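Local structure of glycosyl hydrolase, family 31/fibronectin type III domain protein (Clostridium perfringens, 4LKS) at residues A[26-32]-A[64-70]; A[42-48]-A[159-164]; A[88-93]-A[121-126]; A[99-103]-A[136-141]. The protein binds galactose through a beta-sandwich carbohydrate-binding module of family 32 that also holds a calcium ion, and probably helps its parent family 31 glycoside hydrolase engage galactose-containing glycans. All blocks are in the same frame, centred on the assembly; numbering follows the deposited sequence.

Contact 1 of 4, residues A[26-32]-A[64-70]; sequences LEAIYAT and VSITIKL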
loop_
_atom_site.group_PDB
_atom_site.type_symbol
_atom_site.label_atom_id
_atom_site.label_comp_id
_atom_site.label_asym_id
_atom_site.label_seq_id
_atom_site.Cartn_x
_atom_site.Cartn_y
_atom_site.Cartn_z
ATOM N N LEU A 26 12.394 4.195 -3.505
ATOM C CA LEU A 26 11.025 3.993 -3.981
ATOM C C LEU A 26 10.494 5.216 -4.717
ATOM O O LEU A 26 10.759 6.353 -4.320
ATOM C CB LEU A 26 10.089 3.723 -2.795
ATOM C CG LEU A 26 10.506 2.658 -1.786
ATOM C CD1 LEU A 26 9.450 2.544 -0.688
ATOM C CD2 LEU A 26 10.719 1.326 -2.477
ATOM N N GLU A 27 9.703 4.978 -5.757
ATOM C CA GLU A 27 9.047 6.046 -6.501
ATOM C C GLU A 27 7.634 5.614 -6.886
ATOM O O GLU A 27 7.451 4.611 -7.594
ATOM C CB GLU A 27 9.845 6.404 -7.761
ATOM C CG GLU A 27 9.210 7.544 -8.546
ATOM C CD GLU A 27 9.834 7.781 -9.919
ATOM O OE1 GLU A 27 10.710 7.002 -10.345
ATOM O OE2 GLU A 27 9.413 8.759 -10.580
ATOM N N ALA A 28 6.629 6.367 -6.443
ATOM C CA ALA A 28 5.262 6.099 -6.887
ATOM C C ALA A 28 5.106 6.631 -8.305
ATOM O O ALA A 28 5.215 7.841 -8.534
ATOM C CB ALA A 28 4.241 6.743 -5.954
ATOM N N ILE A 29 4.855 5.740 -9.255
ATOM C CA ILE A 29 4.813 6.160 -10.653
ATOM C C ILE A 29 3.410 6.224 -11.235
ATOM O O ILE A 29 3.205 6.808 -12.298
ATOM C CB ILE A 29 5.711 5.288 -11.553
ATOM C CG1 ILE A 29 5.246 3.830 -11.544
ATOM C CG2 ILE A 29 7.173 5.413 -11.141
ATOM C CD1 ILE A 29 5.793 3.035 -12.716
ATOM N N TYR A 30 2.438 5.644 -10.540
ATOM C CA TYR A 30 1.059 5.650 -11.019
ATOM C C TYR A 30 0.082 5.378 -9.887
ATOM O O TYR A 30 0.384 4.626 -8.965
ATOM C CB TYR A 30 0.883 4.591 -12.118
ATOM C CG TYR A 30 -0.545 4.389 -12.550
ATOM C CD1 TYR A 30 -1.116 5.172 -13.545
ATOM C CD2 TYR A 30 -1.330 3.413 -11.956
ATOM C CE1 TYR A 30 -2.435 4.979 -13.926
ATOM C CE2 TYR A 30 -2.637 3.219 -12.322
ATOM C CZ TYR A 30 -3.184 3.996 -13.308
ATOM O OH TYR A 30 -4.494 3.788 -13.671
ATOM N N ALA A 31 -1.095 5.985 -9.957
ATOM C CA ALA A 31 -2.217 5.580 -9.134
ATOM C C ALA A 31 -3.493 5.812 -9.916
ATOM O O ALA A 31 -3.544 6.686 -10.782
ATOM C CB ALA A 31 -2.250 6.358 -7.821
ATOM N N THR A 32 -4.522 5.038 -9.599
ATOM C CA THR A 32 -5.793 5.136 -10.315
ATOM C C THR A 32 -6.333 6.560 -10.245
ATOM O O THR A 32 -6.820 7.117 -11.244
ATOM C CB THR A 32 -6.818 4.208 -9.700
ATOM O OG1 THR A 32 -6.272 2.884 -9.599
ATOM C CG2 THR A 32 -8.073 4.178 -10.553
ATOM N N VAL A 64 -8.988 0.438 -6.602
ATOM C CA VAL A 64 -7.990 1.410 -7.016
ATOM C C VAL A 64 -6.624 0.827 -6.703
ATOM O O VAL A 64 -6.498 -0.049 -5.849
ATOM C CB VAL A 64 -8.153 2.787 -6.315
ATOM C CG1 VAL A 64 -9.488 3.436 -6.680
ATOM C CG2 VAL A 64 -7.996 2.660 -4.798
ATOM N N SER A 65 -5.607 1.305 -7.397
ATOM C CA SER A 65 -4.279 0.765 -7.187
ATOM C C SER A 65 -3.220 1.854 -7.253
ATOM O O SER A 65 -3.452 2.981 -7.746
ATOM C CB SER A 65 -3.979 -0.344 -8.200
ATOM O OG SER A 65 -3.711 0.208 -9.472
ATOM N N ILE A 66 -2.060 1.513 -6.723
ATOM C CA ILE A 66 -0.902 2.386 -6.766
ATOM C C ILE A 66 0.293 1.525 -7.167
ATOM O O ILE A 66 0.439 0.397 -6.689
ATOM C CB ILE A 66 -0.674 3.111 -5.411
ATOM C CG1 ILE A 66 0.542 4.029 -5.497
ATOM C CG2 ILE A 66 -0.545 2.116 -4.243
ATOM C CD1 ILE A 66 0.667 4.972 -4.313
ATOM N N THR A 67 1.134 2.040 -8.057
ATOM C CA THR A 67 2.318 1.310 -8.502
ATOM C C THR A 67 3.582 2.003 -8.015
ATOM O O THR A 67 3.778 3.205 -8.252
ATOM C CB THR A 67 2.392 1.192 -10.024
ATOM O OG1 THR A 67 1.243 0.485 -10.503
ATOM C CG2 THR A 67 3.667 0.445 -10.435
ATOM N N ILE A 68 4.413 1.240 -7.308
ATOM C CA ILE A 68 5.704 1.699 -6.813
ATOM C C ILE A 68 6.824 1.101 -7.655
ATOM O O ILE A 68 6.873 -0.123 -7.885
ATOM C CB ILE A 68 5.926 1.273 -5.348
ATOM C CG1 ILE A 68 4.730 1.671 -4.464
ATOM C CG2 ILE A 68 7.269 1.824 -4.813
ATOM C CD1 ILE A 68 4.278 3.140 -4.563
ATOM N N LYS A 69 7.716 1.971 -8.124
ATOM C CA LYS A 69 8.915 1.570 -8.843
ATOM C C LYS A 69 10.100 1.640 -7.893
ATOM O O LYS A 69 10.255 2.630 -7.181
ATOM C CB LYS A 69 9.155 2.530 -10.015
ATOM C CG LYS A 69 10.434 2.258 -10.787
ATOM C CD LYS A 69 10.676 3.353 -11.818
ATOM C CE LYS A 69 11.996 3.142 -12.521
ATOM N NZ LYS A 69 12.185 4.143 -13.617
ATOM N N LEU A 70 10.929 0.599 -7.884
ATOM C CA LEU A 70 12.136 0.566 -7.051
ATOM C C LEU A 70 13.329 0.970 -7.921
ATOM O O LEU A 70 13.248 0.917 -9.154
ATOM C CB LEU A 70 12.322 -0.827 -6.427
ATOM C CG LEU A 70 11.175 -1.189 -5.467
ATOM C CD1 LEU A 70 10.125 -2.021 -6.162
ATOM C CD2 LEU A 70 11.695 -1.916 -4.230
HETATM O O HOH W 1 11.451 6.852 -12.889
#
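Lys69 is fully extended, every chi angle t, and runs out of the sheet beside Glu27, also t at chi1 and chi2. Glu27 OE1 and Lys69 NZ stay 4.6 Å apart, too far for a salt bridge; water 1 joins them, donating to Glu27 OE1 (2.7 Å) and accepting from Lys69 NZ (2.9 Å). Glu27 and Lys69 form a hydrogen-bonded antiparallel pair (Lys69 N to Glu27 O 2.7 Å, Glu27 N to Lys69 O 2.8 Å). A beta bulge at Ile29 shifts the register by one: Ile29 N bonds Thr67 O (2.9 Å), whereas Thr67 N bonds Tyr30 O (2.8 Å). Ile29, rotamer p, lays CG2 3.7 Å from Lys69 CB. On the other face Leu26, Ala28, Ala31, Ile66, Ile68 and Leu70 turn toward the other sheet; Phe164 touches Leu26, Ile68 and Leu70, and Trp52 touches Ala31 and Ile66. Ile68, m at both chi angles, brings CD1 to 3.9 Å from Ala28 CB. Thr32 (m) ends the pair by turning OG1 onto Ser65 N (2.8 Å), replacing a backbone carbonyl as acceptor. The edge strand pair of the five-stranded sheet thus has an apolar inner face, while on its outer face water links the opposite charges of Glu27 and Lys69.

Contact 2 of 4, residues A[42-48]-A[159-164]; sequences NAVDGDE and AAELVF. With CA (calcium ion), chain C.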
loop_
_atom_site.group_PDB
_atom_site.type_symbol
_atom_site.label_atom_id
_atom_site.label_comp_id
_atom_site.label_asym_id
_atom_site.label_seq_id
_atom_site.Cartn_x
_atom_site.Cartn_y
_atom_site.Cartn_z
ATOM N N ASN A 42 3.208 10.446 -1.765
ATOM C CA ASN A 42 3.075 10.445 -0.315
ATOM C C ASN A 42 3.025 9.038 0.261
ATOM O O ASN A 42 3.207 8.848 1.473
ATOM C CB ASN A 42 1.812 11.202 0.105
ATOM C CG ASN A 42 1.899 12.697 -0.147
ATOM O OD1 ASN A 42 2.916 13.210 -0.628
ATOM N ND2 ASN A 42 0.823 13.402 0.177
ATOM N N ALA A 43 2.766 8.040 -0.583
ATOM C CA ALA A 43 2.677 6.683 -0.063
ATOM C C ALA A 43 4.051 6.101 0.205
ATOM O O ALA A 43 4.160 5.090 0.911
ATOM C CB ALA A 43 1.923 5.784 -1.034
ATOM N N VAL A 44 5.099 6.692 -0.371
ATOM C CA VAL A 44 6.411 6.054 -0.213
ATOM C C VAL A 44 7.486 7.070 0.120
ATOM O O VAL A 44 8.643 6.929 -0.282
ATOM C CB VAL A 44 6.820 5.204 -1.440
ATOM C CG1 VAL A 44 6.010 3.905 -1.493
ATOM C CG2 VAL A 44 6.660 5.996 -2.727
ATOM N N ASP A 45 7.101 8.090 0.882
ATOM C CA ASP A 45 8.042 9.155 1.237
ATOM C C ASP A 45 8.649 9.004 2.637
ATOM O O ASP A 45 9.328 9.920 3.136
ATOM C CB ASP A 45 7.388 10.533 1.081
ATOM C CG ASP A 45 6.203 10.736 2.005
ATOM O OD1 ASP A 45 5.822 9.803 2.751
ATOM O OD2 ASP A 45 5.648 11.862 1.984
ATOM N N GLY A 46 8.418 7.858 3.273
ATOM C CA GLY A 46 8.946 7.615 4.609
ATOM C C GLY A 46 8.315 8.466 5.705
ATOM O O GLY A 46 8.824 8.508 6.837
ATOM N N ASP A 47 7.204 9.122 5.383
ATOM C CA ASP A 47 6.559 10.076 6.287
ATOM C C ASP A 47 5.176 9.587 6.705
ATOM O O ASP A 47 4.271 9.423 5.860
ATOM C CB ASP A 47 6.459 11.424 5.576
ATOM C CG ASP A 47 6.114 12.561 6.493
ATOM O OD1 ASP A 47 5.650 12.341 7.637
ATOM O OD2 ASP A 47 6.317 13.702 6.040
ATOM N N GLU A 48 4.996 9.349 8.003
ATOM C CA GLU A 48 3.732 8.823 8.507
ATOM C C GLU A 48 2.590 9.836 8.427
ATOM O O GLU A 48 1.420 9.463 8.499
ATOM C CB GLU A 48 3.880 8.346 9.958
ATOM C CG GLU A 48 5.062 7.428 10.200
ATOM C CD GLU A 48 6.369 8.169 10.498
ATOM O OE1 GLU A 48 6.481 9.391 10.221
ATOM O OE2 GLU A 48 7.297 7.507 11.018
ATOM N N ALA A 159 -3.181 5.480 2.049
ATOM C CA ALA A 159 -2.020 4.801 2.603
ATOM C C ALA A 159 -1.066 5.871 3.055
ATOM O O ALA A 159 -0.756 6.776 2.280
ATOM C CB ALA A 159 -1.357 3.939 1.549
ATOM N N ALA A 160 -0.592 5.769 4.297
ATOM C CA ALA A 160 0.441 6.681 4.783
ATOM C C ALA A 160 1.832 6.224 4.344
ATOM O O ALA A 160 2.671 7.045 3.979
ATOM C CB ALA A 160 0.374 6.807 6.288
ATOM N N GLU A 161 2.085 4.914 4.411
ATOM C CA GLU A 161 3.338 4.351 3.919
ATOM C C GLU A 161 3.152 2.947 3.405
ATOM O O GLU A 161 2.316 2.179 3.902
ATOM C CB GLU A 161 4.389 4.270 5.028
ATOM C CG GLU A 161 4.952 5.582 5.529
ATOM C CD GLU A 161 6.201 5.342 6.359
ATOM O OE1 GLU A 161 6.133 5.447 7.607
ATOM O OE2 GLU A 161 7.251 5.005 5.761
ATOM N N LEU A 162 3.977 2.625 2.419
ATOM C CA LEU A 162 4.266 1.246 2.038
ATOM C C LEU A 162 5.765 1.063 2.257
ATOM O O LEU A 162 6.586 1.813 1.698
ATOM C CB LEU A 162 3.904 1.000 0.578
ATOM C CG LEU A 162 2.433 1.193 0.221
ATOM C CD1 LEU A 162 2.264 1.162 -1.293
ATOM C CD2 LEU A 162 1.553 0.115 0.857
ATOM N N VAL A 163 6.125 0.087 3.079
ATOM C CA VAL A 163 7.518 -0.198 3.415
ATOM C C VAL A 163 7.902 -1.500 2.720
ATOM O O VAL A 163 7.148 -2.465 2.773
ATOM C CB VAL A 163 7.703 -0.341 4.946
ATOM C CG1 VAL A 163 9.174 -0.602 5.292
ATOM C CG2 VAL A 163 7.160 0.904 5.686
ATOM N N PHE A 164 9.059 -1.533 2.071
ATOM C CA PHE A 164 9.474 -2.682 1.287
ATOM C C PHE A 164 10.645 -3.398 1.928
ATOM O O PHE A 164 11.547 -2.755 2.483
ATOM C CB PHE A 164 9.883 -2.222 -0.123
ATOM C CG PHE A 164 8.725 -1.862 -1.007
ATOM C CD1 PHE A 164 7.939 -0.749 -0.737
ATOM C CD2 PHE A 164 8.425 -2.631 -2.116
ATOM C CE1 PHE A 164 6.859 -0.427 -1.555
ATOM C CE2 PHE A 164 7.346 -2.309 -2.942
ATOM C CZ PHE A 164 6.570 -1.209 -2.657
HETATM CA CA CA C . 3.573 9.191 3.690
HETATM O O HOH W 2 7.257 5.147 3.070
HETATM O O HOH W 3 8.635 6.286 8.807
#
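Glu161 reaches back under the calcium loop, its carboxylate lying against Gly46 and Glu48: Glu161 OE2 is 3.3 Å from Gly46 CA, and Glu161 OE1 is 3.4 Å from Glu48 CG. Water 2 accepts from Gly46 N (3.0 Å) and donates to Glu161 OE2 (2.7 Å), while Tyr128 hydrogen-bonds Glu161 OE1. Gly46 has a positive phi, which suits glycine. The ion itself is held by Asn42 O (2.3 Å), Asp45 OD1 (2.5 Å), Asp47 O (2.3 Å) and Ala160 O (2.4 Å), with Thr50 completing the site. Asp45 OD1 also accepts from Asp47 N (3.0 Å), an Asx turn that curls the loop round the metal. Ala160 and Glu161 both face Leu82 in a classic beta bulge, at which the carbonyl of Ala160 is bound to calcium. Next to the site, Leu162 N donates to Ala43 O (2.9 Å), and Val44 CG1 packs on Leu162 CB (4.1 Å). Such a calcium site is familiar in family 32 modules of the F5/8 type C fold. Because three of these four ligands are backbone carbonyls, which would otherwise crowd one another (Asn42 O to Ala160 O is 3.1 Å), the cation offsets their repulsion and ties the loop to the strand.

Contact 3 of 4, residues A[88-93]-A[121-126]; sequences RNGHVT and NALANR. With GAL (beta-D-galactopyranose), chain D.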
loop_
_atom_site.group_PDB
_atom_site.type_symbol
_atom_site.label_atom_id
_atom_site.label_comp_id
_atom_site.label_asym_id
_atom_site.label_seq_id
_atom_site.Cartn_x
_atom_site.Cartn_y
_atom_site.Cartn_z
ATOM N N ARG A 88 -9.752 7.146 9.724
ATOM C CA ARG A 88 -9.944 5.810 9.175
ATOM C C ARG A 88 -10.274 5.859 7.693
ATOM O O ARG A 88 -10.372 4.817 7.034
ATOM C CB ARG A 88 -11.066 5.095 9.918
ATOM C CG ARG A 88 -12.381 5.877 9.991
ATOM C CD ARG A 88 -13.400 5.436 8.939
ATOM N NE ARG A 88 -14.611 6.260 8.981
ATOM C CZ ARG A 88 -15.805 5.832 9.389
ATOM N NH1 ARG A 88 -15.970 4.577 9.782
ATOM N NH2 ARG A 88 -16.841 6.660 9.392
ATOM N N ASN A 89 -10.450 7.066 7.165
ATOM C CA ASN A 89 -10.888 7.200 5.787
ATOM C C ASN A 89 -9.880 6.641 4.791
ATOM O O ASN A 89 -8.786 7.193 4.597
ATOM C CB ASN A 89 -11.259 8.645 5.458
ATOM C CG ASN A 89 -12.673 8.992 5.874
ATOM O OD1 ASN A 89 -13.362 8.186 6.495
ATOM N ND2 ASN A 89 -13.105 10.206 5.548
ATOM N N GLY A 90 -10.272 5.527 4.175
ATOM C CA GLY A 90 -9.454 4.868 3.179
ATOM C C GLY A 90 -8.649 3.697 3.704
ATOM O O GLY A 90 -7.888 3.125 2.941
ATOM N N HIS A 91 -8.806 3.340 4.981
ATOM C CA HIS A 91 -8.117 2.165 5.535
ATOM C C HIS A 91 -8.384 0.930 4.680
ATOM O O HIS A 91 -9.540 0.555 4.462
ATOM C CB HIS A 91 -8.565 1.887 6.968
ATOM C CG HIS A 91 -7.904 2.753 7.994
ATOM N ND1 HIS A 91 -7.879 2.420 9.330
ATOM C CD2 HIS A 91 -7.225 3.918 7.881
ATOM C CE1 HIS A 91 -7.214 3.344 10.000
ATOM N NE2 HIS A 91 -6.808 4.265 9.145
ATOM N N VAL A 92 -7.326 0.296 4.190
ATOM C CA VAL A 92 -7.478 -0.846 3.289
ATOM C C VAL A 92 -7.678 -2.132 4.088
ATOM O O VAL A 92 -6.894 -2.444 4.992
ATOM C CB VAL A 92 -6.251 -0.983 2.372
ATOM C CG1 VAL A 92 -6.346 -2.257 1.550
ATOM C CG2 VAL A 92 -6.131 0.258 1.465
ATOM N N THR A 93 -8.734 -2.882 3.769
ATOM C CA THR A 93 -9.005 -4.124 4.501
ATOM C C THR A 93 -8.854 -5.389 3.653
ATOM O O THR A 93 -8.722 -6.484 4.197
ATOM C CB THR A 93 -10.401 -4.115 5.185
ATOM O OG1 THR A 93 -11.420 -4.308 4.197
ATOM C CG2 THR A 93 -10.638 -2.797 5.910
ATOM N N ASN A 121 -14.774 0.289 12.274
ATOM C CA ASN A 121 -14.523 1.584 11.662
ATOM C C ASN A 121 -13.069 1.897 11.327
ATOM O O ASN A 121 -12.810 2.832 10.586
ATOM C CB ASN A 121 -15.163 2.724 12.471
ATOM C CG ASN A 121 -14.963 2.576 13.963
ATOM O OD1 ASN A 121 -13.872 2.259 14.433
ATOM N ND2 ASN A 121 -16.027 2.815 14.721
ATOM N N ALA A 122 -12.125 1.117 11.848
ATOM C CA ALA A 122 -10.715 1.327 11.534
ATOM C C ALA A 122 -9.981 -0.002 11.587
ATOM O O ALA A 122 -10.509 -0.979 12.111
ATOM C CB ALA A 122 -10.089 2.317 12.505
ATOM N N LEU A 123 -8.766 -0.047 11.055
ATOM C CA LEU A 123 -7.955 -1.254 11.192
ATOM C C LEU A 123 -7.646 -1.520 12.666
ATOM O O LEU A 123 -7.498 -0.585 13.459
ATOM C CB LEU A 123 -6.661 -1.157 10.375
ATOM C CG LEU A 123 -6.808 -1.204 8.854
ATOM C CD1 LEU A 123 -5.427 -1.219 8.210
ATOM C CD2 LEU A 123 -7.576 -2.436 8.441
ATOM N N ALA A 124 -7.574 -2.795 13.028
ATOM C CA ALA A 124 -7.240 -3.197 14.394
ATOM C C ALA A 124 -5.823 -2.755 14.746
ATOM O O ALA A 124 -5.556 -2.295 15.862
ATOM C CB ALA A 124 -7.387 -4.695 14.554
ATOM N N ASN A 125 -4.913 -2.908 13.790
ATOM C CA ASN A 125 -3.541 -2.464 13.958
ATOM C C ASN A 125 -3.409 -1.120 13.272
ATOM O O ASN A 125 -3.441 -1.046 12.039
ATOM C CB ASN A 125 -2.586 -3.488 13.335
ATOM C CG ASN A 125 -1.125 -3.078 13.428
ATOM O OD1 ASN A 125 -0.776 -2.061 14.022
ATOM N ND2 ASN A 125 -0.259 -3.886 12.836
ATOM N N ARG A 126 -3.293 -0.054 14.069
ATOM C CA ARG A 126 -3.177 1.299 13.526
ATOM C C ARG A 126 -1.748 1.623 13.118
ATOM O O ARG A 126 -1.478 2.707 12.580
ATOM C CB ARG A 126 -3.669 2.353 14.531
ATOM C CG ARG A 126 -5.155 2.277 14.876
ATOM C CD ARG A 126 -6.050 2.514 13.667
ATOM N NE ARG A 126 -5.885 3.840 13.064
ATOM C CZ ARG A 126 -6.693 4.876 13.284
ATOM N NH1 ARG A 126 -7.724 4.758 14.111
ATOM N NH2 ARG A 126 -6.466 6.036 12.682
HETATM C C1 GAL D . -12.673 13.752 4.514
HETATM C C2 GAL D . -11.155 13.485 4.517
HETATM C C3 GAL D . -10.653 13.235 3.103
HETATM C C4 GAL D . -11.441 12.067 2.484
HETATM C C5 GAL D . -12.918 12.403 2.515
HETATM C C6 GAL D . -13.817 11.265 2.027
HETATM O O1 GAL D . -13.164 13.863 5.823
HETATM O O2 GAL D . -10.405 14.584 5.047
HETATM O O3 GAL D . -9.274 12.877 3.119
HETATM O O4 GAL D . -11.227 10.882 3.248
HETATM O O5 GAL D . -13.354 12.676 3.869
HETATM O O6 GAL D . -15.186 11.655 2.015
#
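Arg88 to His91 form a type II beta turn, closed by His91 N to Arg88 O (3.0 Å), after which the chain enters the short strand 92-93; residues 121-126 run past it as irregular loop. Gly90, at phi 98°, takes the turn position where a CB would collide with the preceding carbonyl. The backbones come nearest at Arg88 and Ala122, whose CA atoms are 5.1 Å apart. One hydrogen bond joins the segments: Leu123 N donates to His91 ND1 (3.1 Å, nearly straight), so this ring nitrogen carries no proton, while His91 NE2 bonds Arg84 O. The Arg126 guanidinium lays one face over the edge of the imidazole, with Arg126 NE 3.4 Å from His91 CE1. Leu123 CD2 packs on Thr93 CG2 (4.0 Å), and Arg88 CB lies 2.9 Å from Asn121 O and 3.9 Å from Ala122 CB, its guanidinium salt-bridged to Asp151. Asn89 ND2 donates to galactose O4 (3.0 Å) and more weakly to galactose O5 (3.0 Å); His53 and Arg84 also bond the sugar. The sugar-binding turn rests on the loop leading to strand 129-138, while Val92 and Thr93 touch strand 140-148 and Gly90 is backbone-bonded to Ser158 in strand 158-166.

Contact 4 of 4, residues A[99-103]-A[136-141]; sequences TSLDN and INAQYL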
loop_
_atom_site.group_PDB
_atom_site.type_symbol
_atom_site.label_atom_id
_atom_site.label_comp_id
_atom_site.label_asym_id
_atom_site.label_seq_id
_atom_site.Cartn_x
_atom_site.Cartn_y
_atom_site.Cartn_z
ATOM N N THR A 99 3.547 -7.986 -8.999
ATOM C CA THR A 99 4.875 -7.429 -9.238
ATOM C C THR A 99 5.267 -7.598 -10.688
ATOM O O THR A 99 4.711 -8.434 -11.403
ATOM C CB THR A 99 5.967 -8.058 -8.343
ATOM O OG1 THR A 99 6.013 -9.470 -8.545
ATOM C CG2 THR A 99 5.708 -7.771 -6.867
ATOM N N SER A 100 6.245 -6.817 -11.120
ATOM C CA SER A 100 6.774 -6.979 -12.469
ATOM C C SER A 100 8.196 -6.472 -12.581
ATOM O O SER A 100 8.689 -5.761 -11.695
ATOM C CB SER A 100 5.877 -6.283 -13.493
ATOM O OG SER A 100 5.950 -4.888 -13.355
ATOM N N LEU A 101 8.856 -6.856 -13.670
ATOM C CA LEU A 101 10.172 -6.335 -13.976
ATOM C C LEU A 101 10.103 -5.149 -14.922
ATOM O O LEU A 101 11.095 -4.432 -15.081
ATOM C CB LEU A 101 11.031 -7.441 -14.589
ATOM C CG LEU A 101 11.318 -8.605 -13.642
ATOM C CD1 LEU A 101 11.818 -9.820 -14.405
ATOM C CD2 LEU A 101 12.330 -8.192 -12.587
ATOM N N ASP A 102 8.936 -4.922 -15.530
ATOM C CA ASP A 102 8.846 -3.956 -16.639
ATOM C C ASP A 102 7.622 -3.035 -16.636
ATOM O O ASP A 102 7.405 -2.290 -17.602
ATOM C CB ASP A 102 8.898 -4.706 -17.973
ATOM C CG ASP A 102 7.713 -5.634 -18.168
ATOM O OD1 ASP A 102 6.852 -5.753 -17.259
ATOM O OD2 ASP A 102 7.640 -6.260 -19.247
ATOM N N ASN A 103 6.827 -3.080 -15.564
ATOM C CA ASN A 103 5.595 -2.284 -15.463
ATOM C C ASN A 103 4.579 -2.633 -16.560
ATOM O O ASN A 103 3.688 -1.842 -16.866
ATOM C CB ASN A 103 5.908 -0.776 -15.468
ATOM C CG ASN A 103 4.752 0.078 -14.977
ATOM O OD1 ASN A 103 4.036 -0.295 -14.049
ATOM N ND2 ASN A 103 4.560 1.237 -15.609
ATOM N N ILE A 136 10.109 -12.842 -4.505
ATOM C CA ILE A 136 9.964 -12.596 -5.936
ATOM C C ILE A 136 10.786 -11.374 -6.338
ATOM O O ILE A 136 10.765 -10.339 -5.677
ATOM C CB ILE A 136 8.470 -12.459 -6.337
ATOM C CG1 ILE A 136 8.318 -12.277 -7.850
ATOM C CG2 ILE A 136 7.787 -11.328 -5.555
ATOM C CD1 ILE A 136 6.899 -12.578 -8.350
ATOM N N ASN A 137 11.555 -11.523 -7.410
ATOM C CA ASN A 137 12.392 -10.449 -7.917
ATOM C C ASN A 137 11.522 -9.461 -8.687
ATOM O O ASN A 137 10.774 -9.851 -9.578
ATOM C CB ASN A 137 13.476 -11.048 -8.812
ATOM C CG ASN A 137 14.448 -10.012 -9.336
ATOM O OD1 ASN A 137 14.395 -9.631 -10.505
ATOM N ND2 ASN A 137 15.366 -9.569 -8.477
ATOM N N ALA A 138 11.596 -8.181 -8.323
ATOM C CA ALA A 138 10.675 -7.191 -8.864
ATOM C C ALA A 138 11.273 -5.806 -8.825
ATOM O O ALA A 138 11.975 -5.446 -7.866
ATOM C CB ALA A 138 9.381 -7.201 -8.060
ATOM N N GLN A 139 10.969 -5.010 -9.847
ATOM C CA GLN A 139 11.291 -3.583 -9.809
ATOM C C GLN A 139 10.019 -2.734 -9.698
ATOM O O GLN A 139 10.073 -1.532 -9.455
ATOM C CB GLN A 139 12.122 -3.155 -11.025
ATOM C CG GLN A 139 12.575 -1.705 -10.926
ATOM C CD GLN A 139 13.590 -1.299 -11.972
ATOM O OE1 GLN A 139 13.841 -2.025 -12.935
ATOM N NE2 GLN A 139 14.173 -0.120 -11.789
ATOM N N TYR A 140 8.866 -3.365 -9.883
ATOM C CA TYR A 140 7.589 -2.661 -9.739
ATOM C C TYR A 140 6.654 -3.500 -8.897
ATOM O O TYR A 140 6.595 -4.730 -9.046
ATOM C CB TYR A 140 6.942 -2.417 -11.114
ATOM C CG TYR A 140 7.828 -1.669 -12.077
ATOM C CD1 TYR A 140 8.795 -2.343 -12.827
ATOM C CD2 TYR A 140 7.698 -0.299 -12.240
ATOM C CE1 TYR A 140 9.618 -1.661 -13.707
ATOM C CE2 TYR A 140 8.513 0.389 -13.112
ATOM C CZ TYR A 140 9.467 -0.297 -13.841
ATOM O OH TYR A 140 10.277 0.401 -14.708
ATOM N N LEU A 141 5.902 -2.839 -8.022
ATOM C CA LEU A 141 4.876 -3.512 -7.247
ATOM C C LEU A 141 3.597 -2.703 -7.353
ATOM O O LEU A 141 3.593 -1.510 -7.080
ATOM C CB LEU A 141 5.315 -3.670 -5.776
ATOM C CG LEU A 141 4.351 -4.455 -4.869
ATOM C CD1 LEU A 141 5.094 -5.310 -3.820
ATOM C CD2 LEU A 141 3.332 -3.530 -4.194
HETATM O O HOH W 4 7.918 -9.509 -10.610
HETATM O O HOH W 5 13.538 -4.635 -13.819
#
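Thr99 and Tyr140 bury the most surface here, over 100 Å² each, and sit on opposite faces of an antiparallel ladder. Thr99 pairs with Leu141 as a non-hydrogen-bonded pair; its CB is 3.5 Å from Ala138 CB and its OG1 3.2 Å from Ile136 CD1. Water 4 bridges Thr99 OG1 (2.8 Å) to Asn137 O (3.1 Å). Ser100 N donates to Tyr140 O (3.0 Å), and Ser100 O accepts from both Gln139 N and Tyr140 N (3.0 Å each): a classic beta bulge. At Gln139 the chain turns a corner of the beta-sandwich, passing from strand 129-138 in the four-stranded sheet to strand 140-148 in the five-stranded one, so Thr99 meets side chains from both layers. The Tyr140 ring covers the turn beyond Ser100, Asn103 CB lying 3.7 Å from its centroid in a CH-pi contact. The turn is held by an ST motif, Asn103 N donating to Ser100 OG (3.0 Å). Leu101, third in buried area, brings CD2 to 3.3 Å from Asn137 OD1; Asn137 ND2 bonds Asp75 OD1. Water 5 donates to both Leu101 O and Gln139 OE1, 2.8 Å from each, and Gln139 NE2 bonds Leu70 O.

In the fold
Contacts 1 and 4 share the five-stranded sheet, their centres 11 Å apart, because strand 64-70 neighbours strand 140-148. Contact 2 lies across the sandwich on strand 158-166 of the other sheet and meets contact 1 in the core, Ile66 CD1 being 3.6 Å from Ala43 CB. Along the chain, contacts 1 and 2 interlock, as do contacts 3 and 4, which both fall between residues 48 and 159. Contact 3, at the galactose end, is about 27 Å from contact 4, centre to centre; the centre of contact 2, which binds calcium, is about 15 Å from that of contact 3. Sugar recognition thus occupies one end of a compact sandwich.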